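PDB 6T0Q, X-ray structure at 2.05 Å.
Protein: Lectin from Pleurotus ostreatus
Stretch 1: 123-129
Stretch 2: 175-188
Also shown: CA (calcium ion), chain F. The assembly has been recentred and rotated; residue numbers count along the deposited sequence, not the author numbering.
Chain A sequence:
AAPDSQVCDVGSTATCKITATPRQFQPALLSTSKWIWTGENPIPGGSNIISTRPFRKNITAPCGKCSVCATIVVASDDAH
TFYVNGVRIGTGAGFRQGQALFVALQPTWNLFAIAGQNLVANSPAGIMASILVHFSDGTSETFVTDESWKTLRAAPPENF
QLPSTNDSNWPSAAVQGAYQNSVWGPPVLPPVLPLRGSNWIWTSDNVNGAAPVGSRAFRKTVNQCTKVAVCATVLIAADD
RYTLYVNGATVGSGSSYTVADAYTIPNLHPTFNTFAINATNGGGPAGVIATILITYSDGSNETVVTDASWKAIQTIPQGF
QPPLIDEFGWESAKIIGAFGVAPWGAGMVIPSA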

# COMPACT_ATOMS: atom_id res chain seq x y z
N SER A 123 27.84 -0.36 44.23
CA SER A 123 27.87 -1.49 43.32
C SER A 123 28.50 -1.07 41.99
O SER A 123 28.60 0.12 41.70
CB SER A 123 26.45 -2.04 43.07
OG SER A 123 25.73 -1.21 42.17
N PRO A 124 28.97 -2.02 41.18
CA PRO A 124 29.55 -1.65 39.89
C PRO A 124 28.49 -1.08 38.96
O PRO A 124 27.29 -1.28 39.15
CB PRO A 124 30.13 -2.97 39.35
CG PRO A 124 29.45 -4.06 40.11
CD PRO A 124 29.05 -3.48 41.45
N ALA A 125 28.94 -0.33 37.96
CA ALA A 125 28.04 0.28 36.99
C ALA A 125 28.66 0.21 35.61
O ALA A 125 29.86 0.42 35.45
CB ALA A 125 27.75 1.76 37.34
N GLY A 126 27.84 -0.08 34.60
CA GLY A 126 28.38 -0.18 33.26
C GLY A 126 27.33 -0.42 32.20
O GLY A 126 26.26 -0.95 32.48
N ILE A 127 27.62 0.01 30.97
CA ILE A 127 26.80 -0.35 29.82
C ILE A 127 27.71 -0.95 28.77
O ILE A 127 28.89 -0.59 28.65
CB ILE A 127 26.00 0.85 29.25
CG1 ILE A 127 26.94 1.94 28.77
CG2 ILE A 127 24.97 1.39 30.27
CD1 ILE A 127 26.28 2.94 27.84
N MET A 128 27.15 -1.86 27.98
CA MET A 128 27.88 -2.52 26.91
C MET A 128 26.93 -2.70 25.74
O MET A 128 25.77 -3.08 25.93
CB MET A 128 28.42 -3.89 27.36
CG MET A 128 28.84 -4.79 26.19
SD MET A 128 29.41 -6.44 26.69
CE MET A 128 31.09 -6.06 27.14
N ALA A 129 27.40 -2.40 24.53
CA ALA A 129 26.58 -2.60 23.35
C ALA A 129 27.46 -2.94 22.16
O ALA A 129 28.62 -2.53 22.09
CB ALA A 129 25.73 -1.36 23.04
N VAL A 175 36.49 2.88 30.28
CA VAL A 175 36.25 1.45 30.12
C VAL A 175 36.25 0.77 31.48
O VAL A 175 37.19 0.94 32.27
CB VAL A 175 37.29 0.85 29.17
CG1 VAL A 175 37.23 -0.69 29.19
CG2 VAL A 175 37.10 1.38 27.74
N GLN A 176 35.19 0.01 31.76
CA GLN A 176 35.06 -0.75 33.00
C GLN A 176 35.49 -2.20 32.88
O GLN A 176 35.66 -2.87 33.91
CB GLN A 176 33.60 -0.72 33.50
CG GLN A 176 33.08 0.69 33.75
CD GLN A 176 33.89 1.40 34.82
OE1 GLN A 176 33.91 0.96 35.97
NE2 GLN A 176 34.57 2.48 34.43
N GLY A 177 35.64 -2.71 31.67
CA GLY A 177 36.02 -4.10 31.47
C GLY A 177 35.75 -4.50 30.03
O GLY A 177 35.19 -3.73 29.24
N ALA A 178 36.20 -5.70 29.70
CA ALA A 178 36.00 -6.25 28.36
C ALA A 178 35.03 -7.41 28.43
O ALA A 178 34.62 -7.85 29.51
CB ALA A 178 37.34 -6.71 27.74
N TYR A 179 34.64 -7.92 27.26
CA TYR A 179 33.67 -9.01 27.20
C TYR A 179 34.12 -10.19 28.05
O TYR A 179 33.36 -10.70 28.88
CB TYR A 179 33.48 -9.44 25.74
CG TYR A 179 32.63 -10.67 25.54
CD1 TYR A 179 31.25 -10.60 25.61
CD2 TYR A 179 33.22 -11.90 25.25
CE1 TYR A 179 30.47 -11.73 25.41
CE2 TYR A 179 32.46 -13.03 25.05
CZ TYR A 179 31.08 -12.94 25.13
OH TYR A 179 30.32 -14.06 24.93
N GLN A 180 35.36 -10.61 27.87
CA GLN A 180 35.90 -11.79 28.52
C GLN A 180 36.72 -11.48 29.77
O GLN A 180 37.26 -12.40 30.38
CB GLN A 180 36.75 -12.59 27.53
CG GLN A 180 38.15 -12.01 27.27
CD GLN A 180 38.16 -10.54 26.81
OE1 GLN A 180 37.40 -10.13 25.90
NE2 GLN A 180 39.02 -9.74 27.43
N ASN A 181 36.84 -10.21 30.16
CA ASN A 181 37.58 -9.83 31.37
C ASN A 181 36.86 -8.66 32.04
O ASN A 181 37.19 -7.50 31.78
CB ASN A 181 39.04 -9.48 31.05
CG ASN A 181 39.87 -9.21 32.30
OD1 ASN A 181 39.53 -9.66 33.39
ND2 ASN A 181 40.96 -8.47 32.15
N SER A 182 35.91 -8.96 32.92
CA SER A 182 35.19 -7.91 33.63
C SER A 182 34.54 -8.51 34.87
O SER A 182 34.46 -9.72 35.02
CB SER A 182 34.12 -7.27 32.74
OG SER A 182 32.99 -8.13 32.70
N VAL A 183 34.06 -7.64 35.76
CA VAL A 183 33.36 -8.16 36.93
C VAL A 183 32.06 -8.84 36.53
O VAL A 183 31.53 -9.67 37.29
CB VAL A 183 33.07 -7.06 37.97
CG1 VAL A 183 34.39 -6.54 38.59
CG2 VAL A 183 32.25 -5.94 37.35
N TRP A 184 31.52 -8.52 35.36
CA TRP A 184 30.22 -9.03 34.96
C TRP A 184 30.28 -10.39 34.28
O TRP A 184 29.28 -11.12 34.31
CB TRP A 184 29.52 -8.02 34.04
CG TRP A 184 29.27 -6.72 34.75
CD1 TRP A 184 28.28 -6.47 35.68
CD2 TRP A 184 30.03 -5.51 34.63
NE1 TRP A 184 28.38 -5.17 36.13
CE2 TRP A 184 29.43 -4.56 35.49
CE3 TRP A 184 31.13 -5.13 33.85
CZ2 TRP A 184 29.92 -3.26 35.62
CZ3 TRP A 184 31.62 -3.83 33.98
CH2 TRP A 184 31.01 -2.91 34.86
N GLY A 185 31.40 -10.76 33.67
CA GLY A 185 31.43 -11.96 32.86
C GLY A 185 30.69 -11.73 31.55
O GLY A 185 30.06 -10.69 31.35
N PRO A 186 30.75 -12.69 30.64
CA PRO A 186 30.26 -12.46 29.25
C PRO A 186 28.75 -12.60 29.16
O PRO A 186 28.21 -13.69 29.39
CB PRO A 186 30.98 -13.55 28.44
CG PRO A 186 31.24 -14.67 29.46
CD PRO A 186 31.49 -13.97 30.78
N PRO A 187 28.03 -11.54 28.80
CA PRO A 187 26.57 -11.67 28.67
C PRO A 187 26.20 -12.65 27.57
O PRO A 187 26.84 -12.70 26.52
CB PRO A 187 26.11 -10.24 28.34
CG PRO A 187 27.23 -9.34 28.82
CD PRO A 187 28.48 -10.15 28.57
N VAL A 188 25.16 -13.45 27.83
CA VAL A 188 24.67 -14.37 26.81
C VAL A 188 23.82 -13.58 25.82
O VAL A 188 23.11 -12.63 26.19
CB VAL A 188 23.89 -15.54 27.43
CG1 VAL A 188 24.69 -16.19 28.56
CG2 VAL A 188 22.54 -15.09 27.92
CA CA F . 24.89 -1.62 39.81
O HOH W 1 31.82 -0.28 37.75
O HOH W 2 23.41 -3.58 41.00

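Two segments far apart in sequence can pack against each other without a single direct hydrogen bond, leaving shape, a shared water and locally braced loops to make the fit. The contact between residues 123-129 and 175-188 of this Pleurotus ostreatus lectin is a compact example. It buries 314 Å², summed over both sides, and its direct contacts are mainly apolar.

The apolar packing falls into two clusters. In the first, the indole of Trp184 reaches across to the start of stretch 1. Pro124 CB lies 3.7 Å from Trp184 CZ2 and 4.2 Å from Val183 CG2, so the proline ring is met by two consecutive side chains. In the second, Met128 provides the reach. With chi1 and chi2 both t, its side chain is extended, and the m setting of chi3 places the terminal methyl beside the backbone of the opposing loop: Met128 CE is 3.9 Å from Tyr179 CA and 4.4 Å from Tyr179 CB. The sulfur serves the same cluster, with Met128 SD 4.2 Å from Pro187 CG. One flexible side chain thus touches residues eight positions apart in stretch 2. The alternation expected of a strand is visible here, since Met128 points toward stretch 2 whereas its neighbour Ile127 points away and makes no contact.

Between the clusters, close approach depends on an absent side chain. Gly126 N sits 3.9 Å from Trp184 CZ2, and an ideal CB on this glycine would fall just 2.8 Å from Trp184 CH2, a clash. The indole therefore occupies space that a beta carbon would need. Next to it, Ala125 directs its CB away from stretch 2 but offers its carbonyl: Ala125 O is 3.6 Å from Trp184 CH2, at the edge of the ring and near its plane, and 3.7 Å from Gln176 CG. These are van der Waals contacts of a polar atom with carbon.

Polar linkage across the contact is supplied by water. Water 1 accepts a hydrogen bond from Ala125 N at 2.9 Å and donates one to Gln176 OE1 at 3.0 Å, although this water has more acceptors within reach than protons to give, so the donation need not be permanent. It bridges a backbone amide of one stretch to a side-chain amide of the other.

The remaining polar interactions do not cross the contact: hydrogen bonds brace stretch 2, and stretch 1 helps to bind a calcium ion. Ser182 OG accepts hydrogen bonds from Trp184 N at 3.1 Å and, weakly, from Gly185 N at 3.2 Å, tying the serine side chain to the backbone that carries the indole. The preceding turn is closed by a bond from Ala178 N to Asn181 O at 2.9 Å, with a weak return bond from Asn181 N to Ala178 O at 3.3 Å. On stretch 1, calcium is bound by Ser123 OG and Pro124 O, each 2.5 Å from the CA ion, by water 2 and by atoms elsewhere in the structure. Pro124 thus takes part in two kinds of interaction: its carbonyl oxygen binds the metal while its ring packs against Val183 and Trp184.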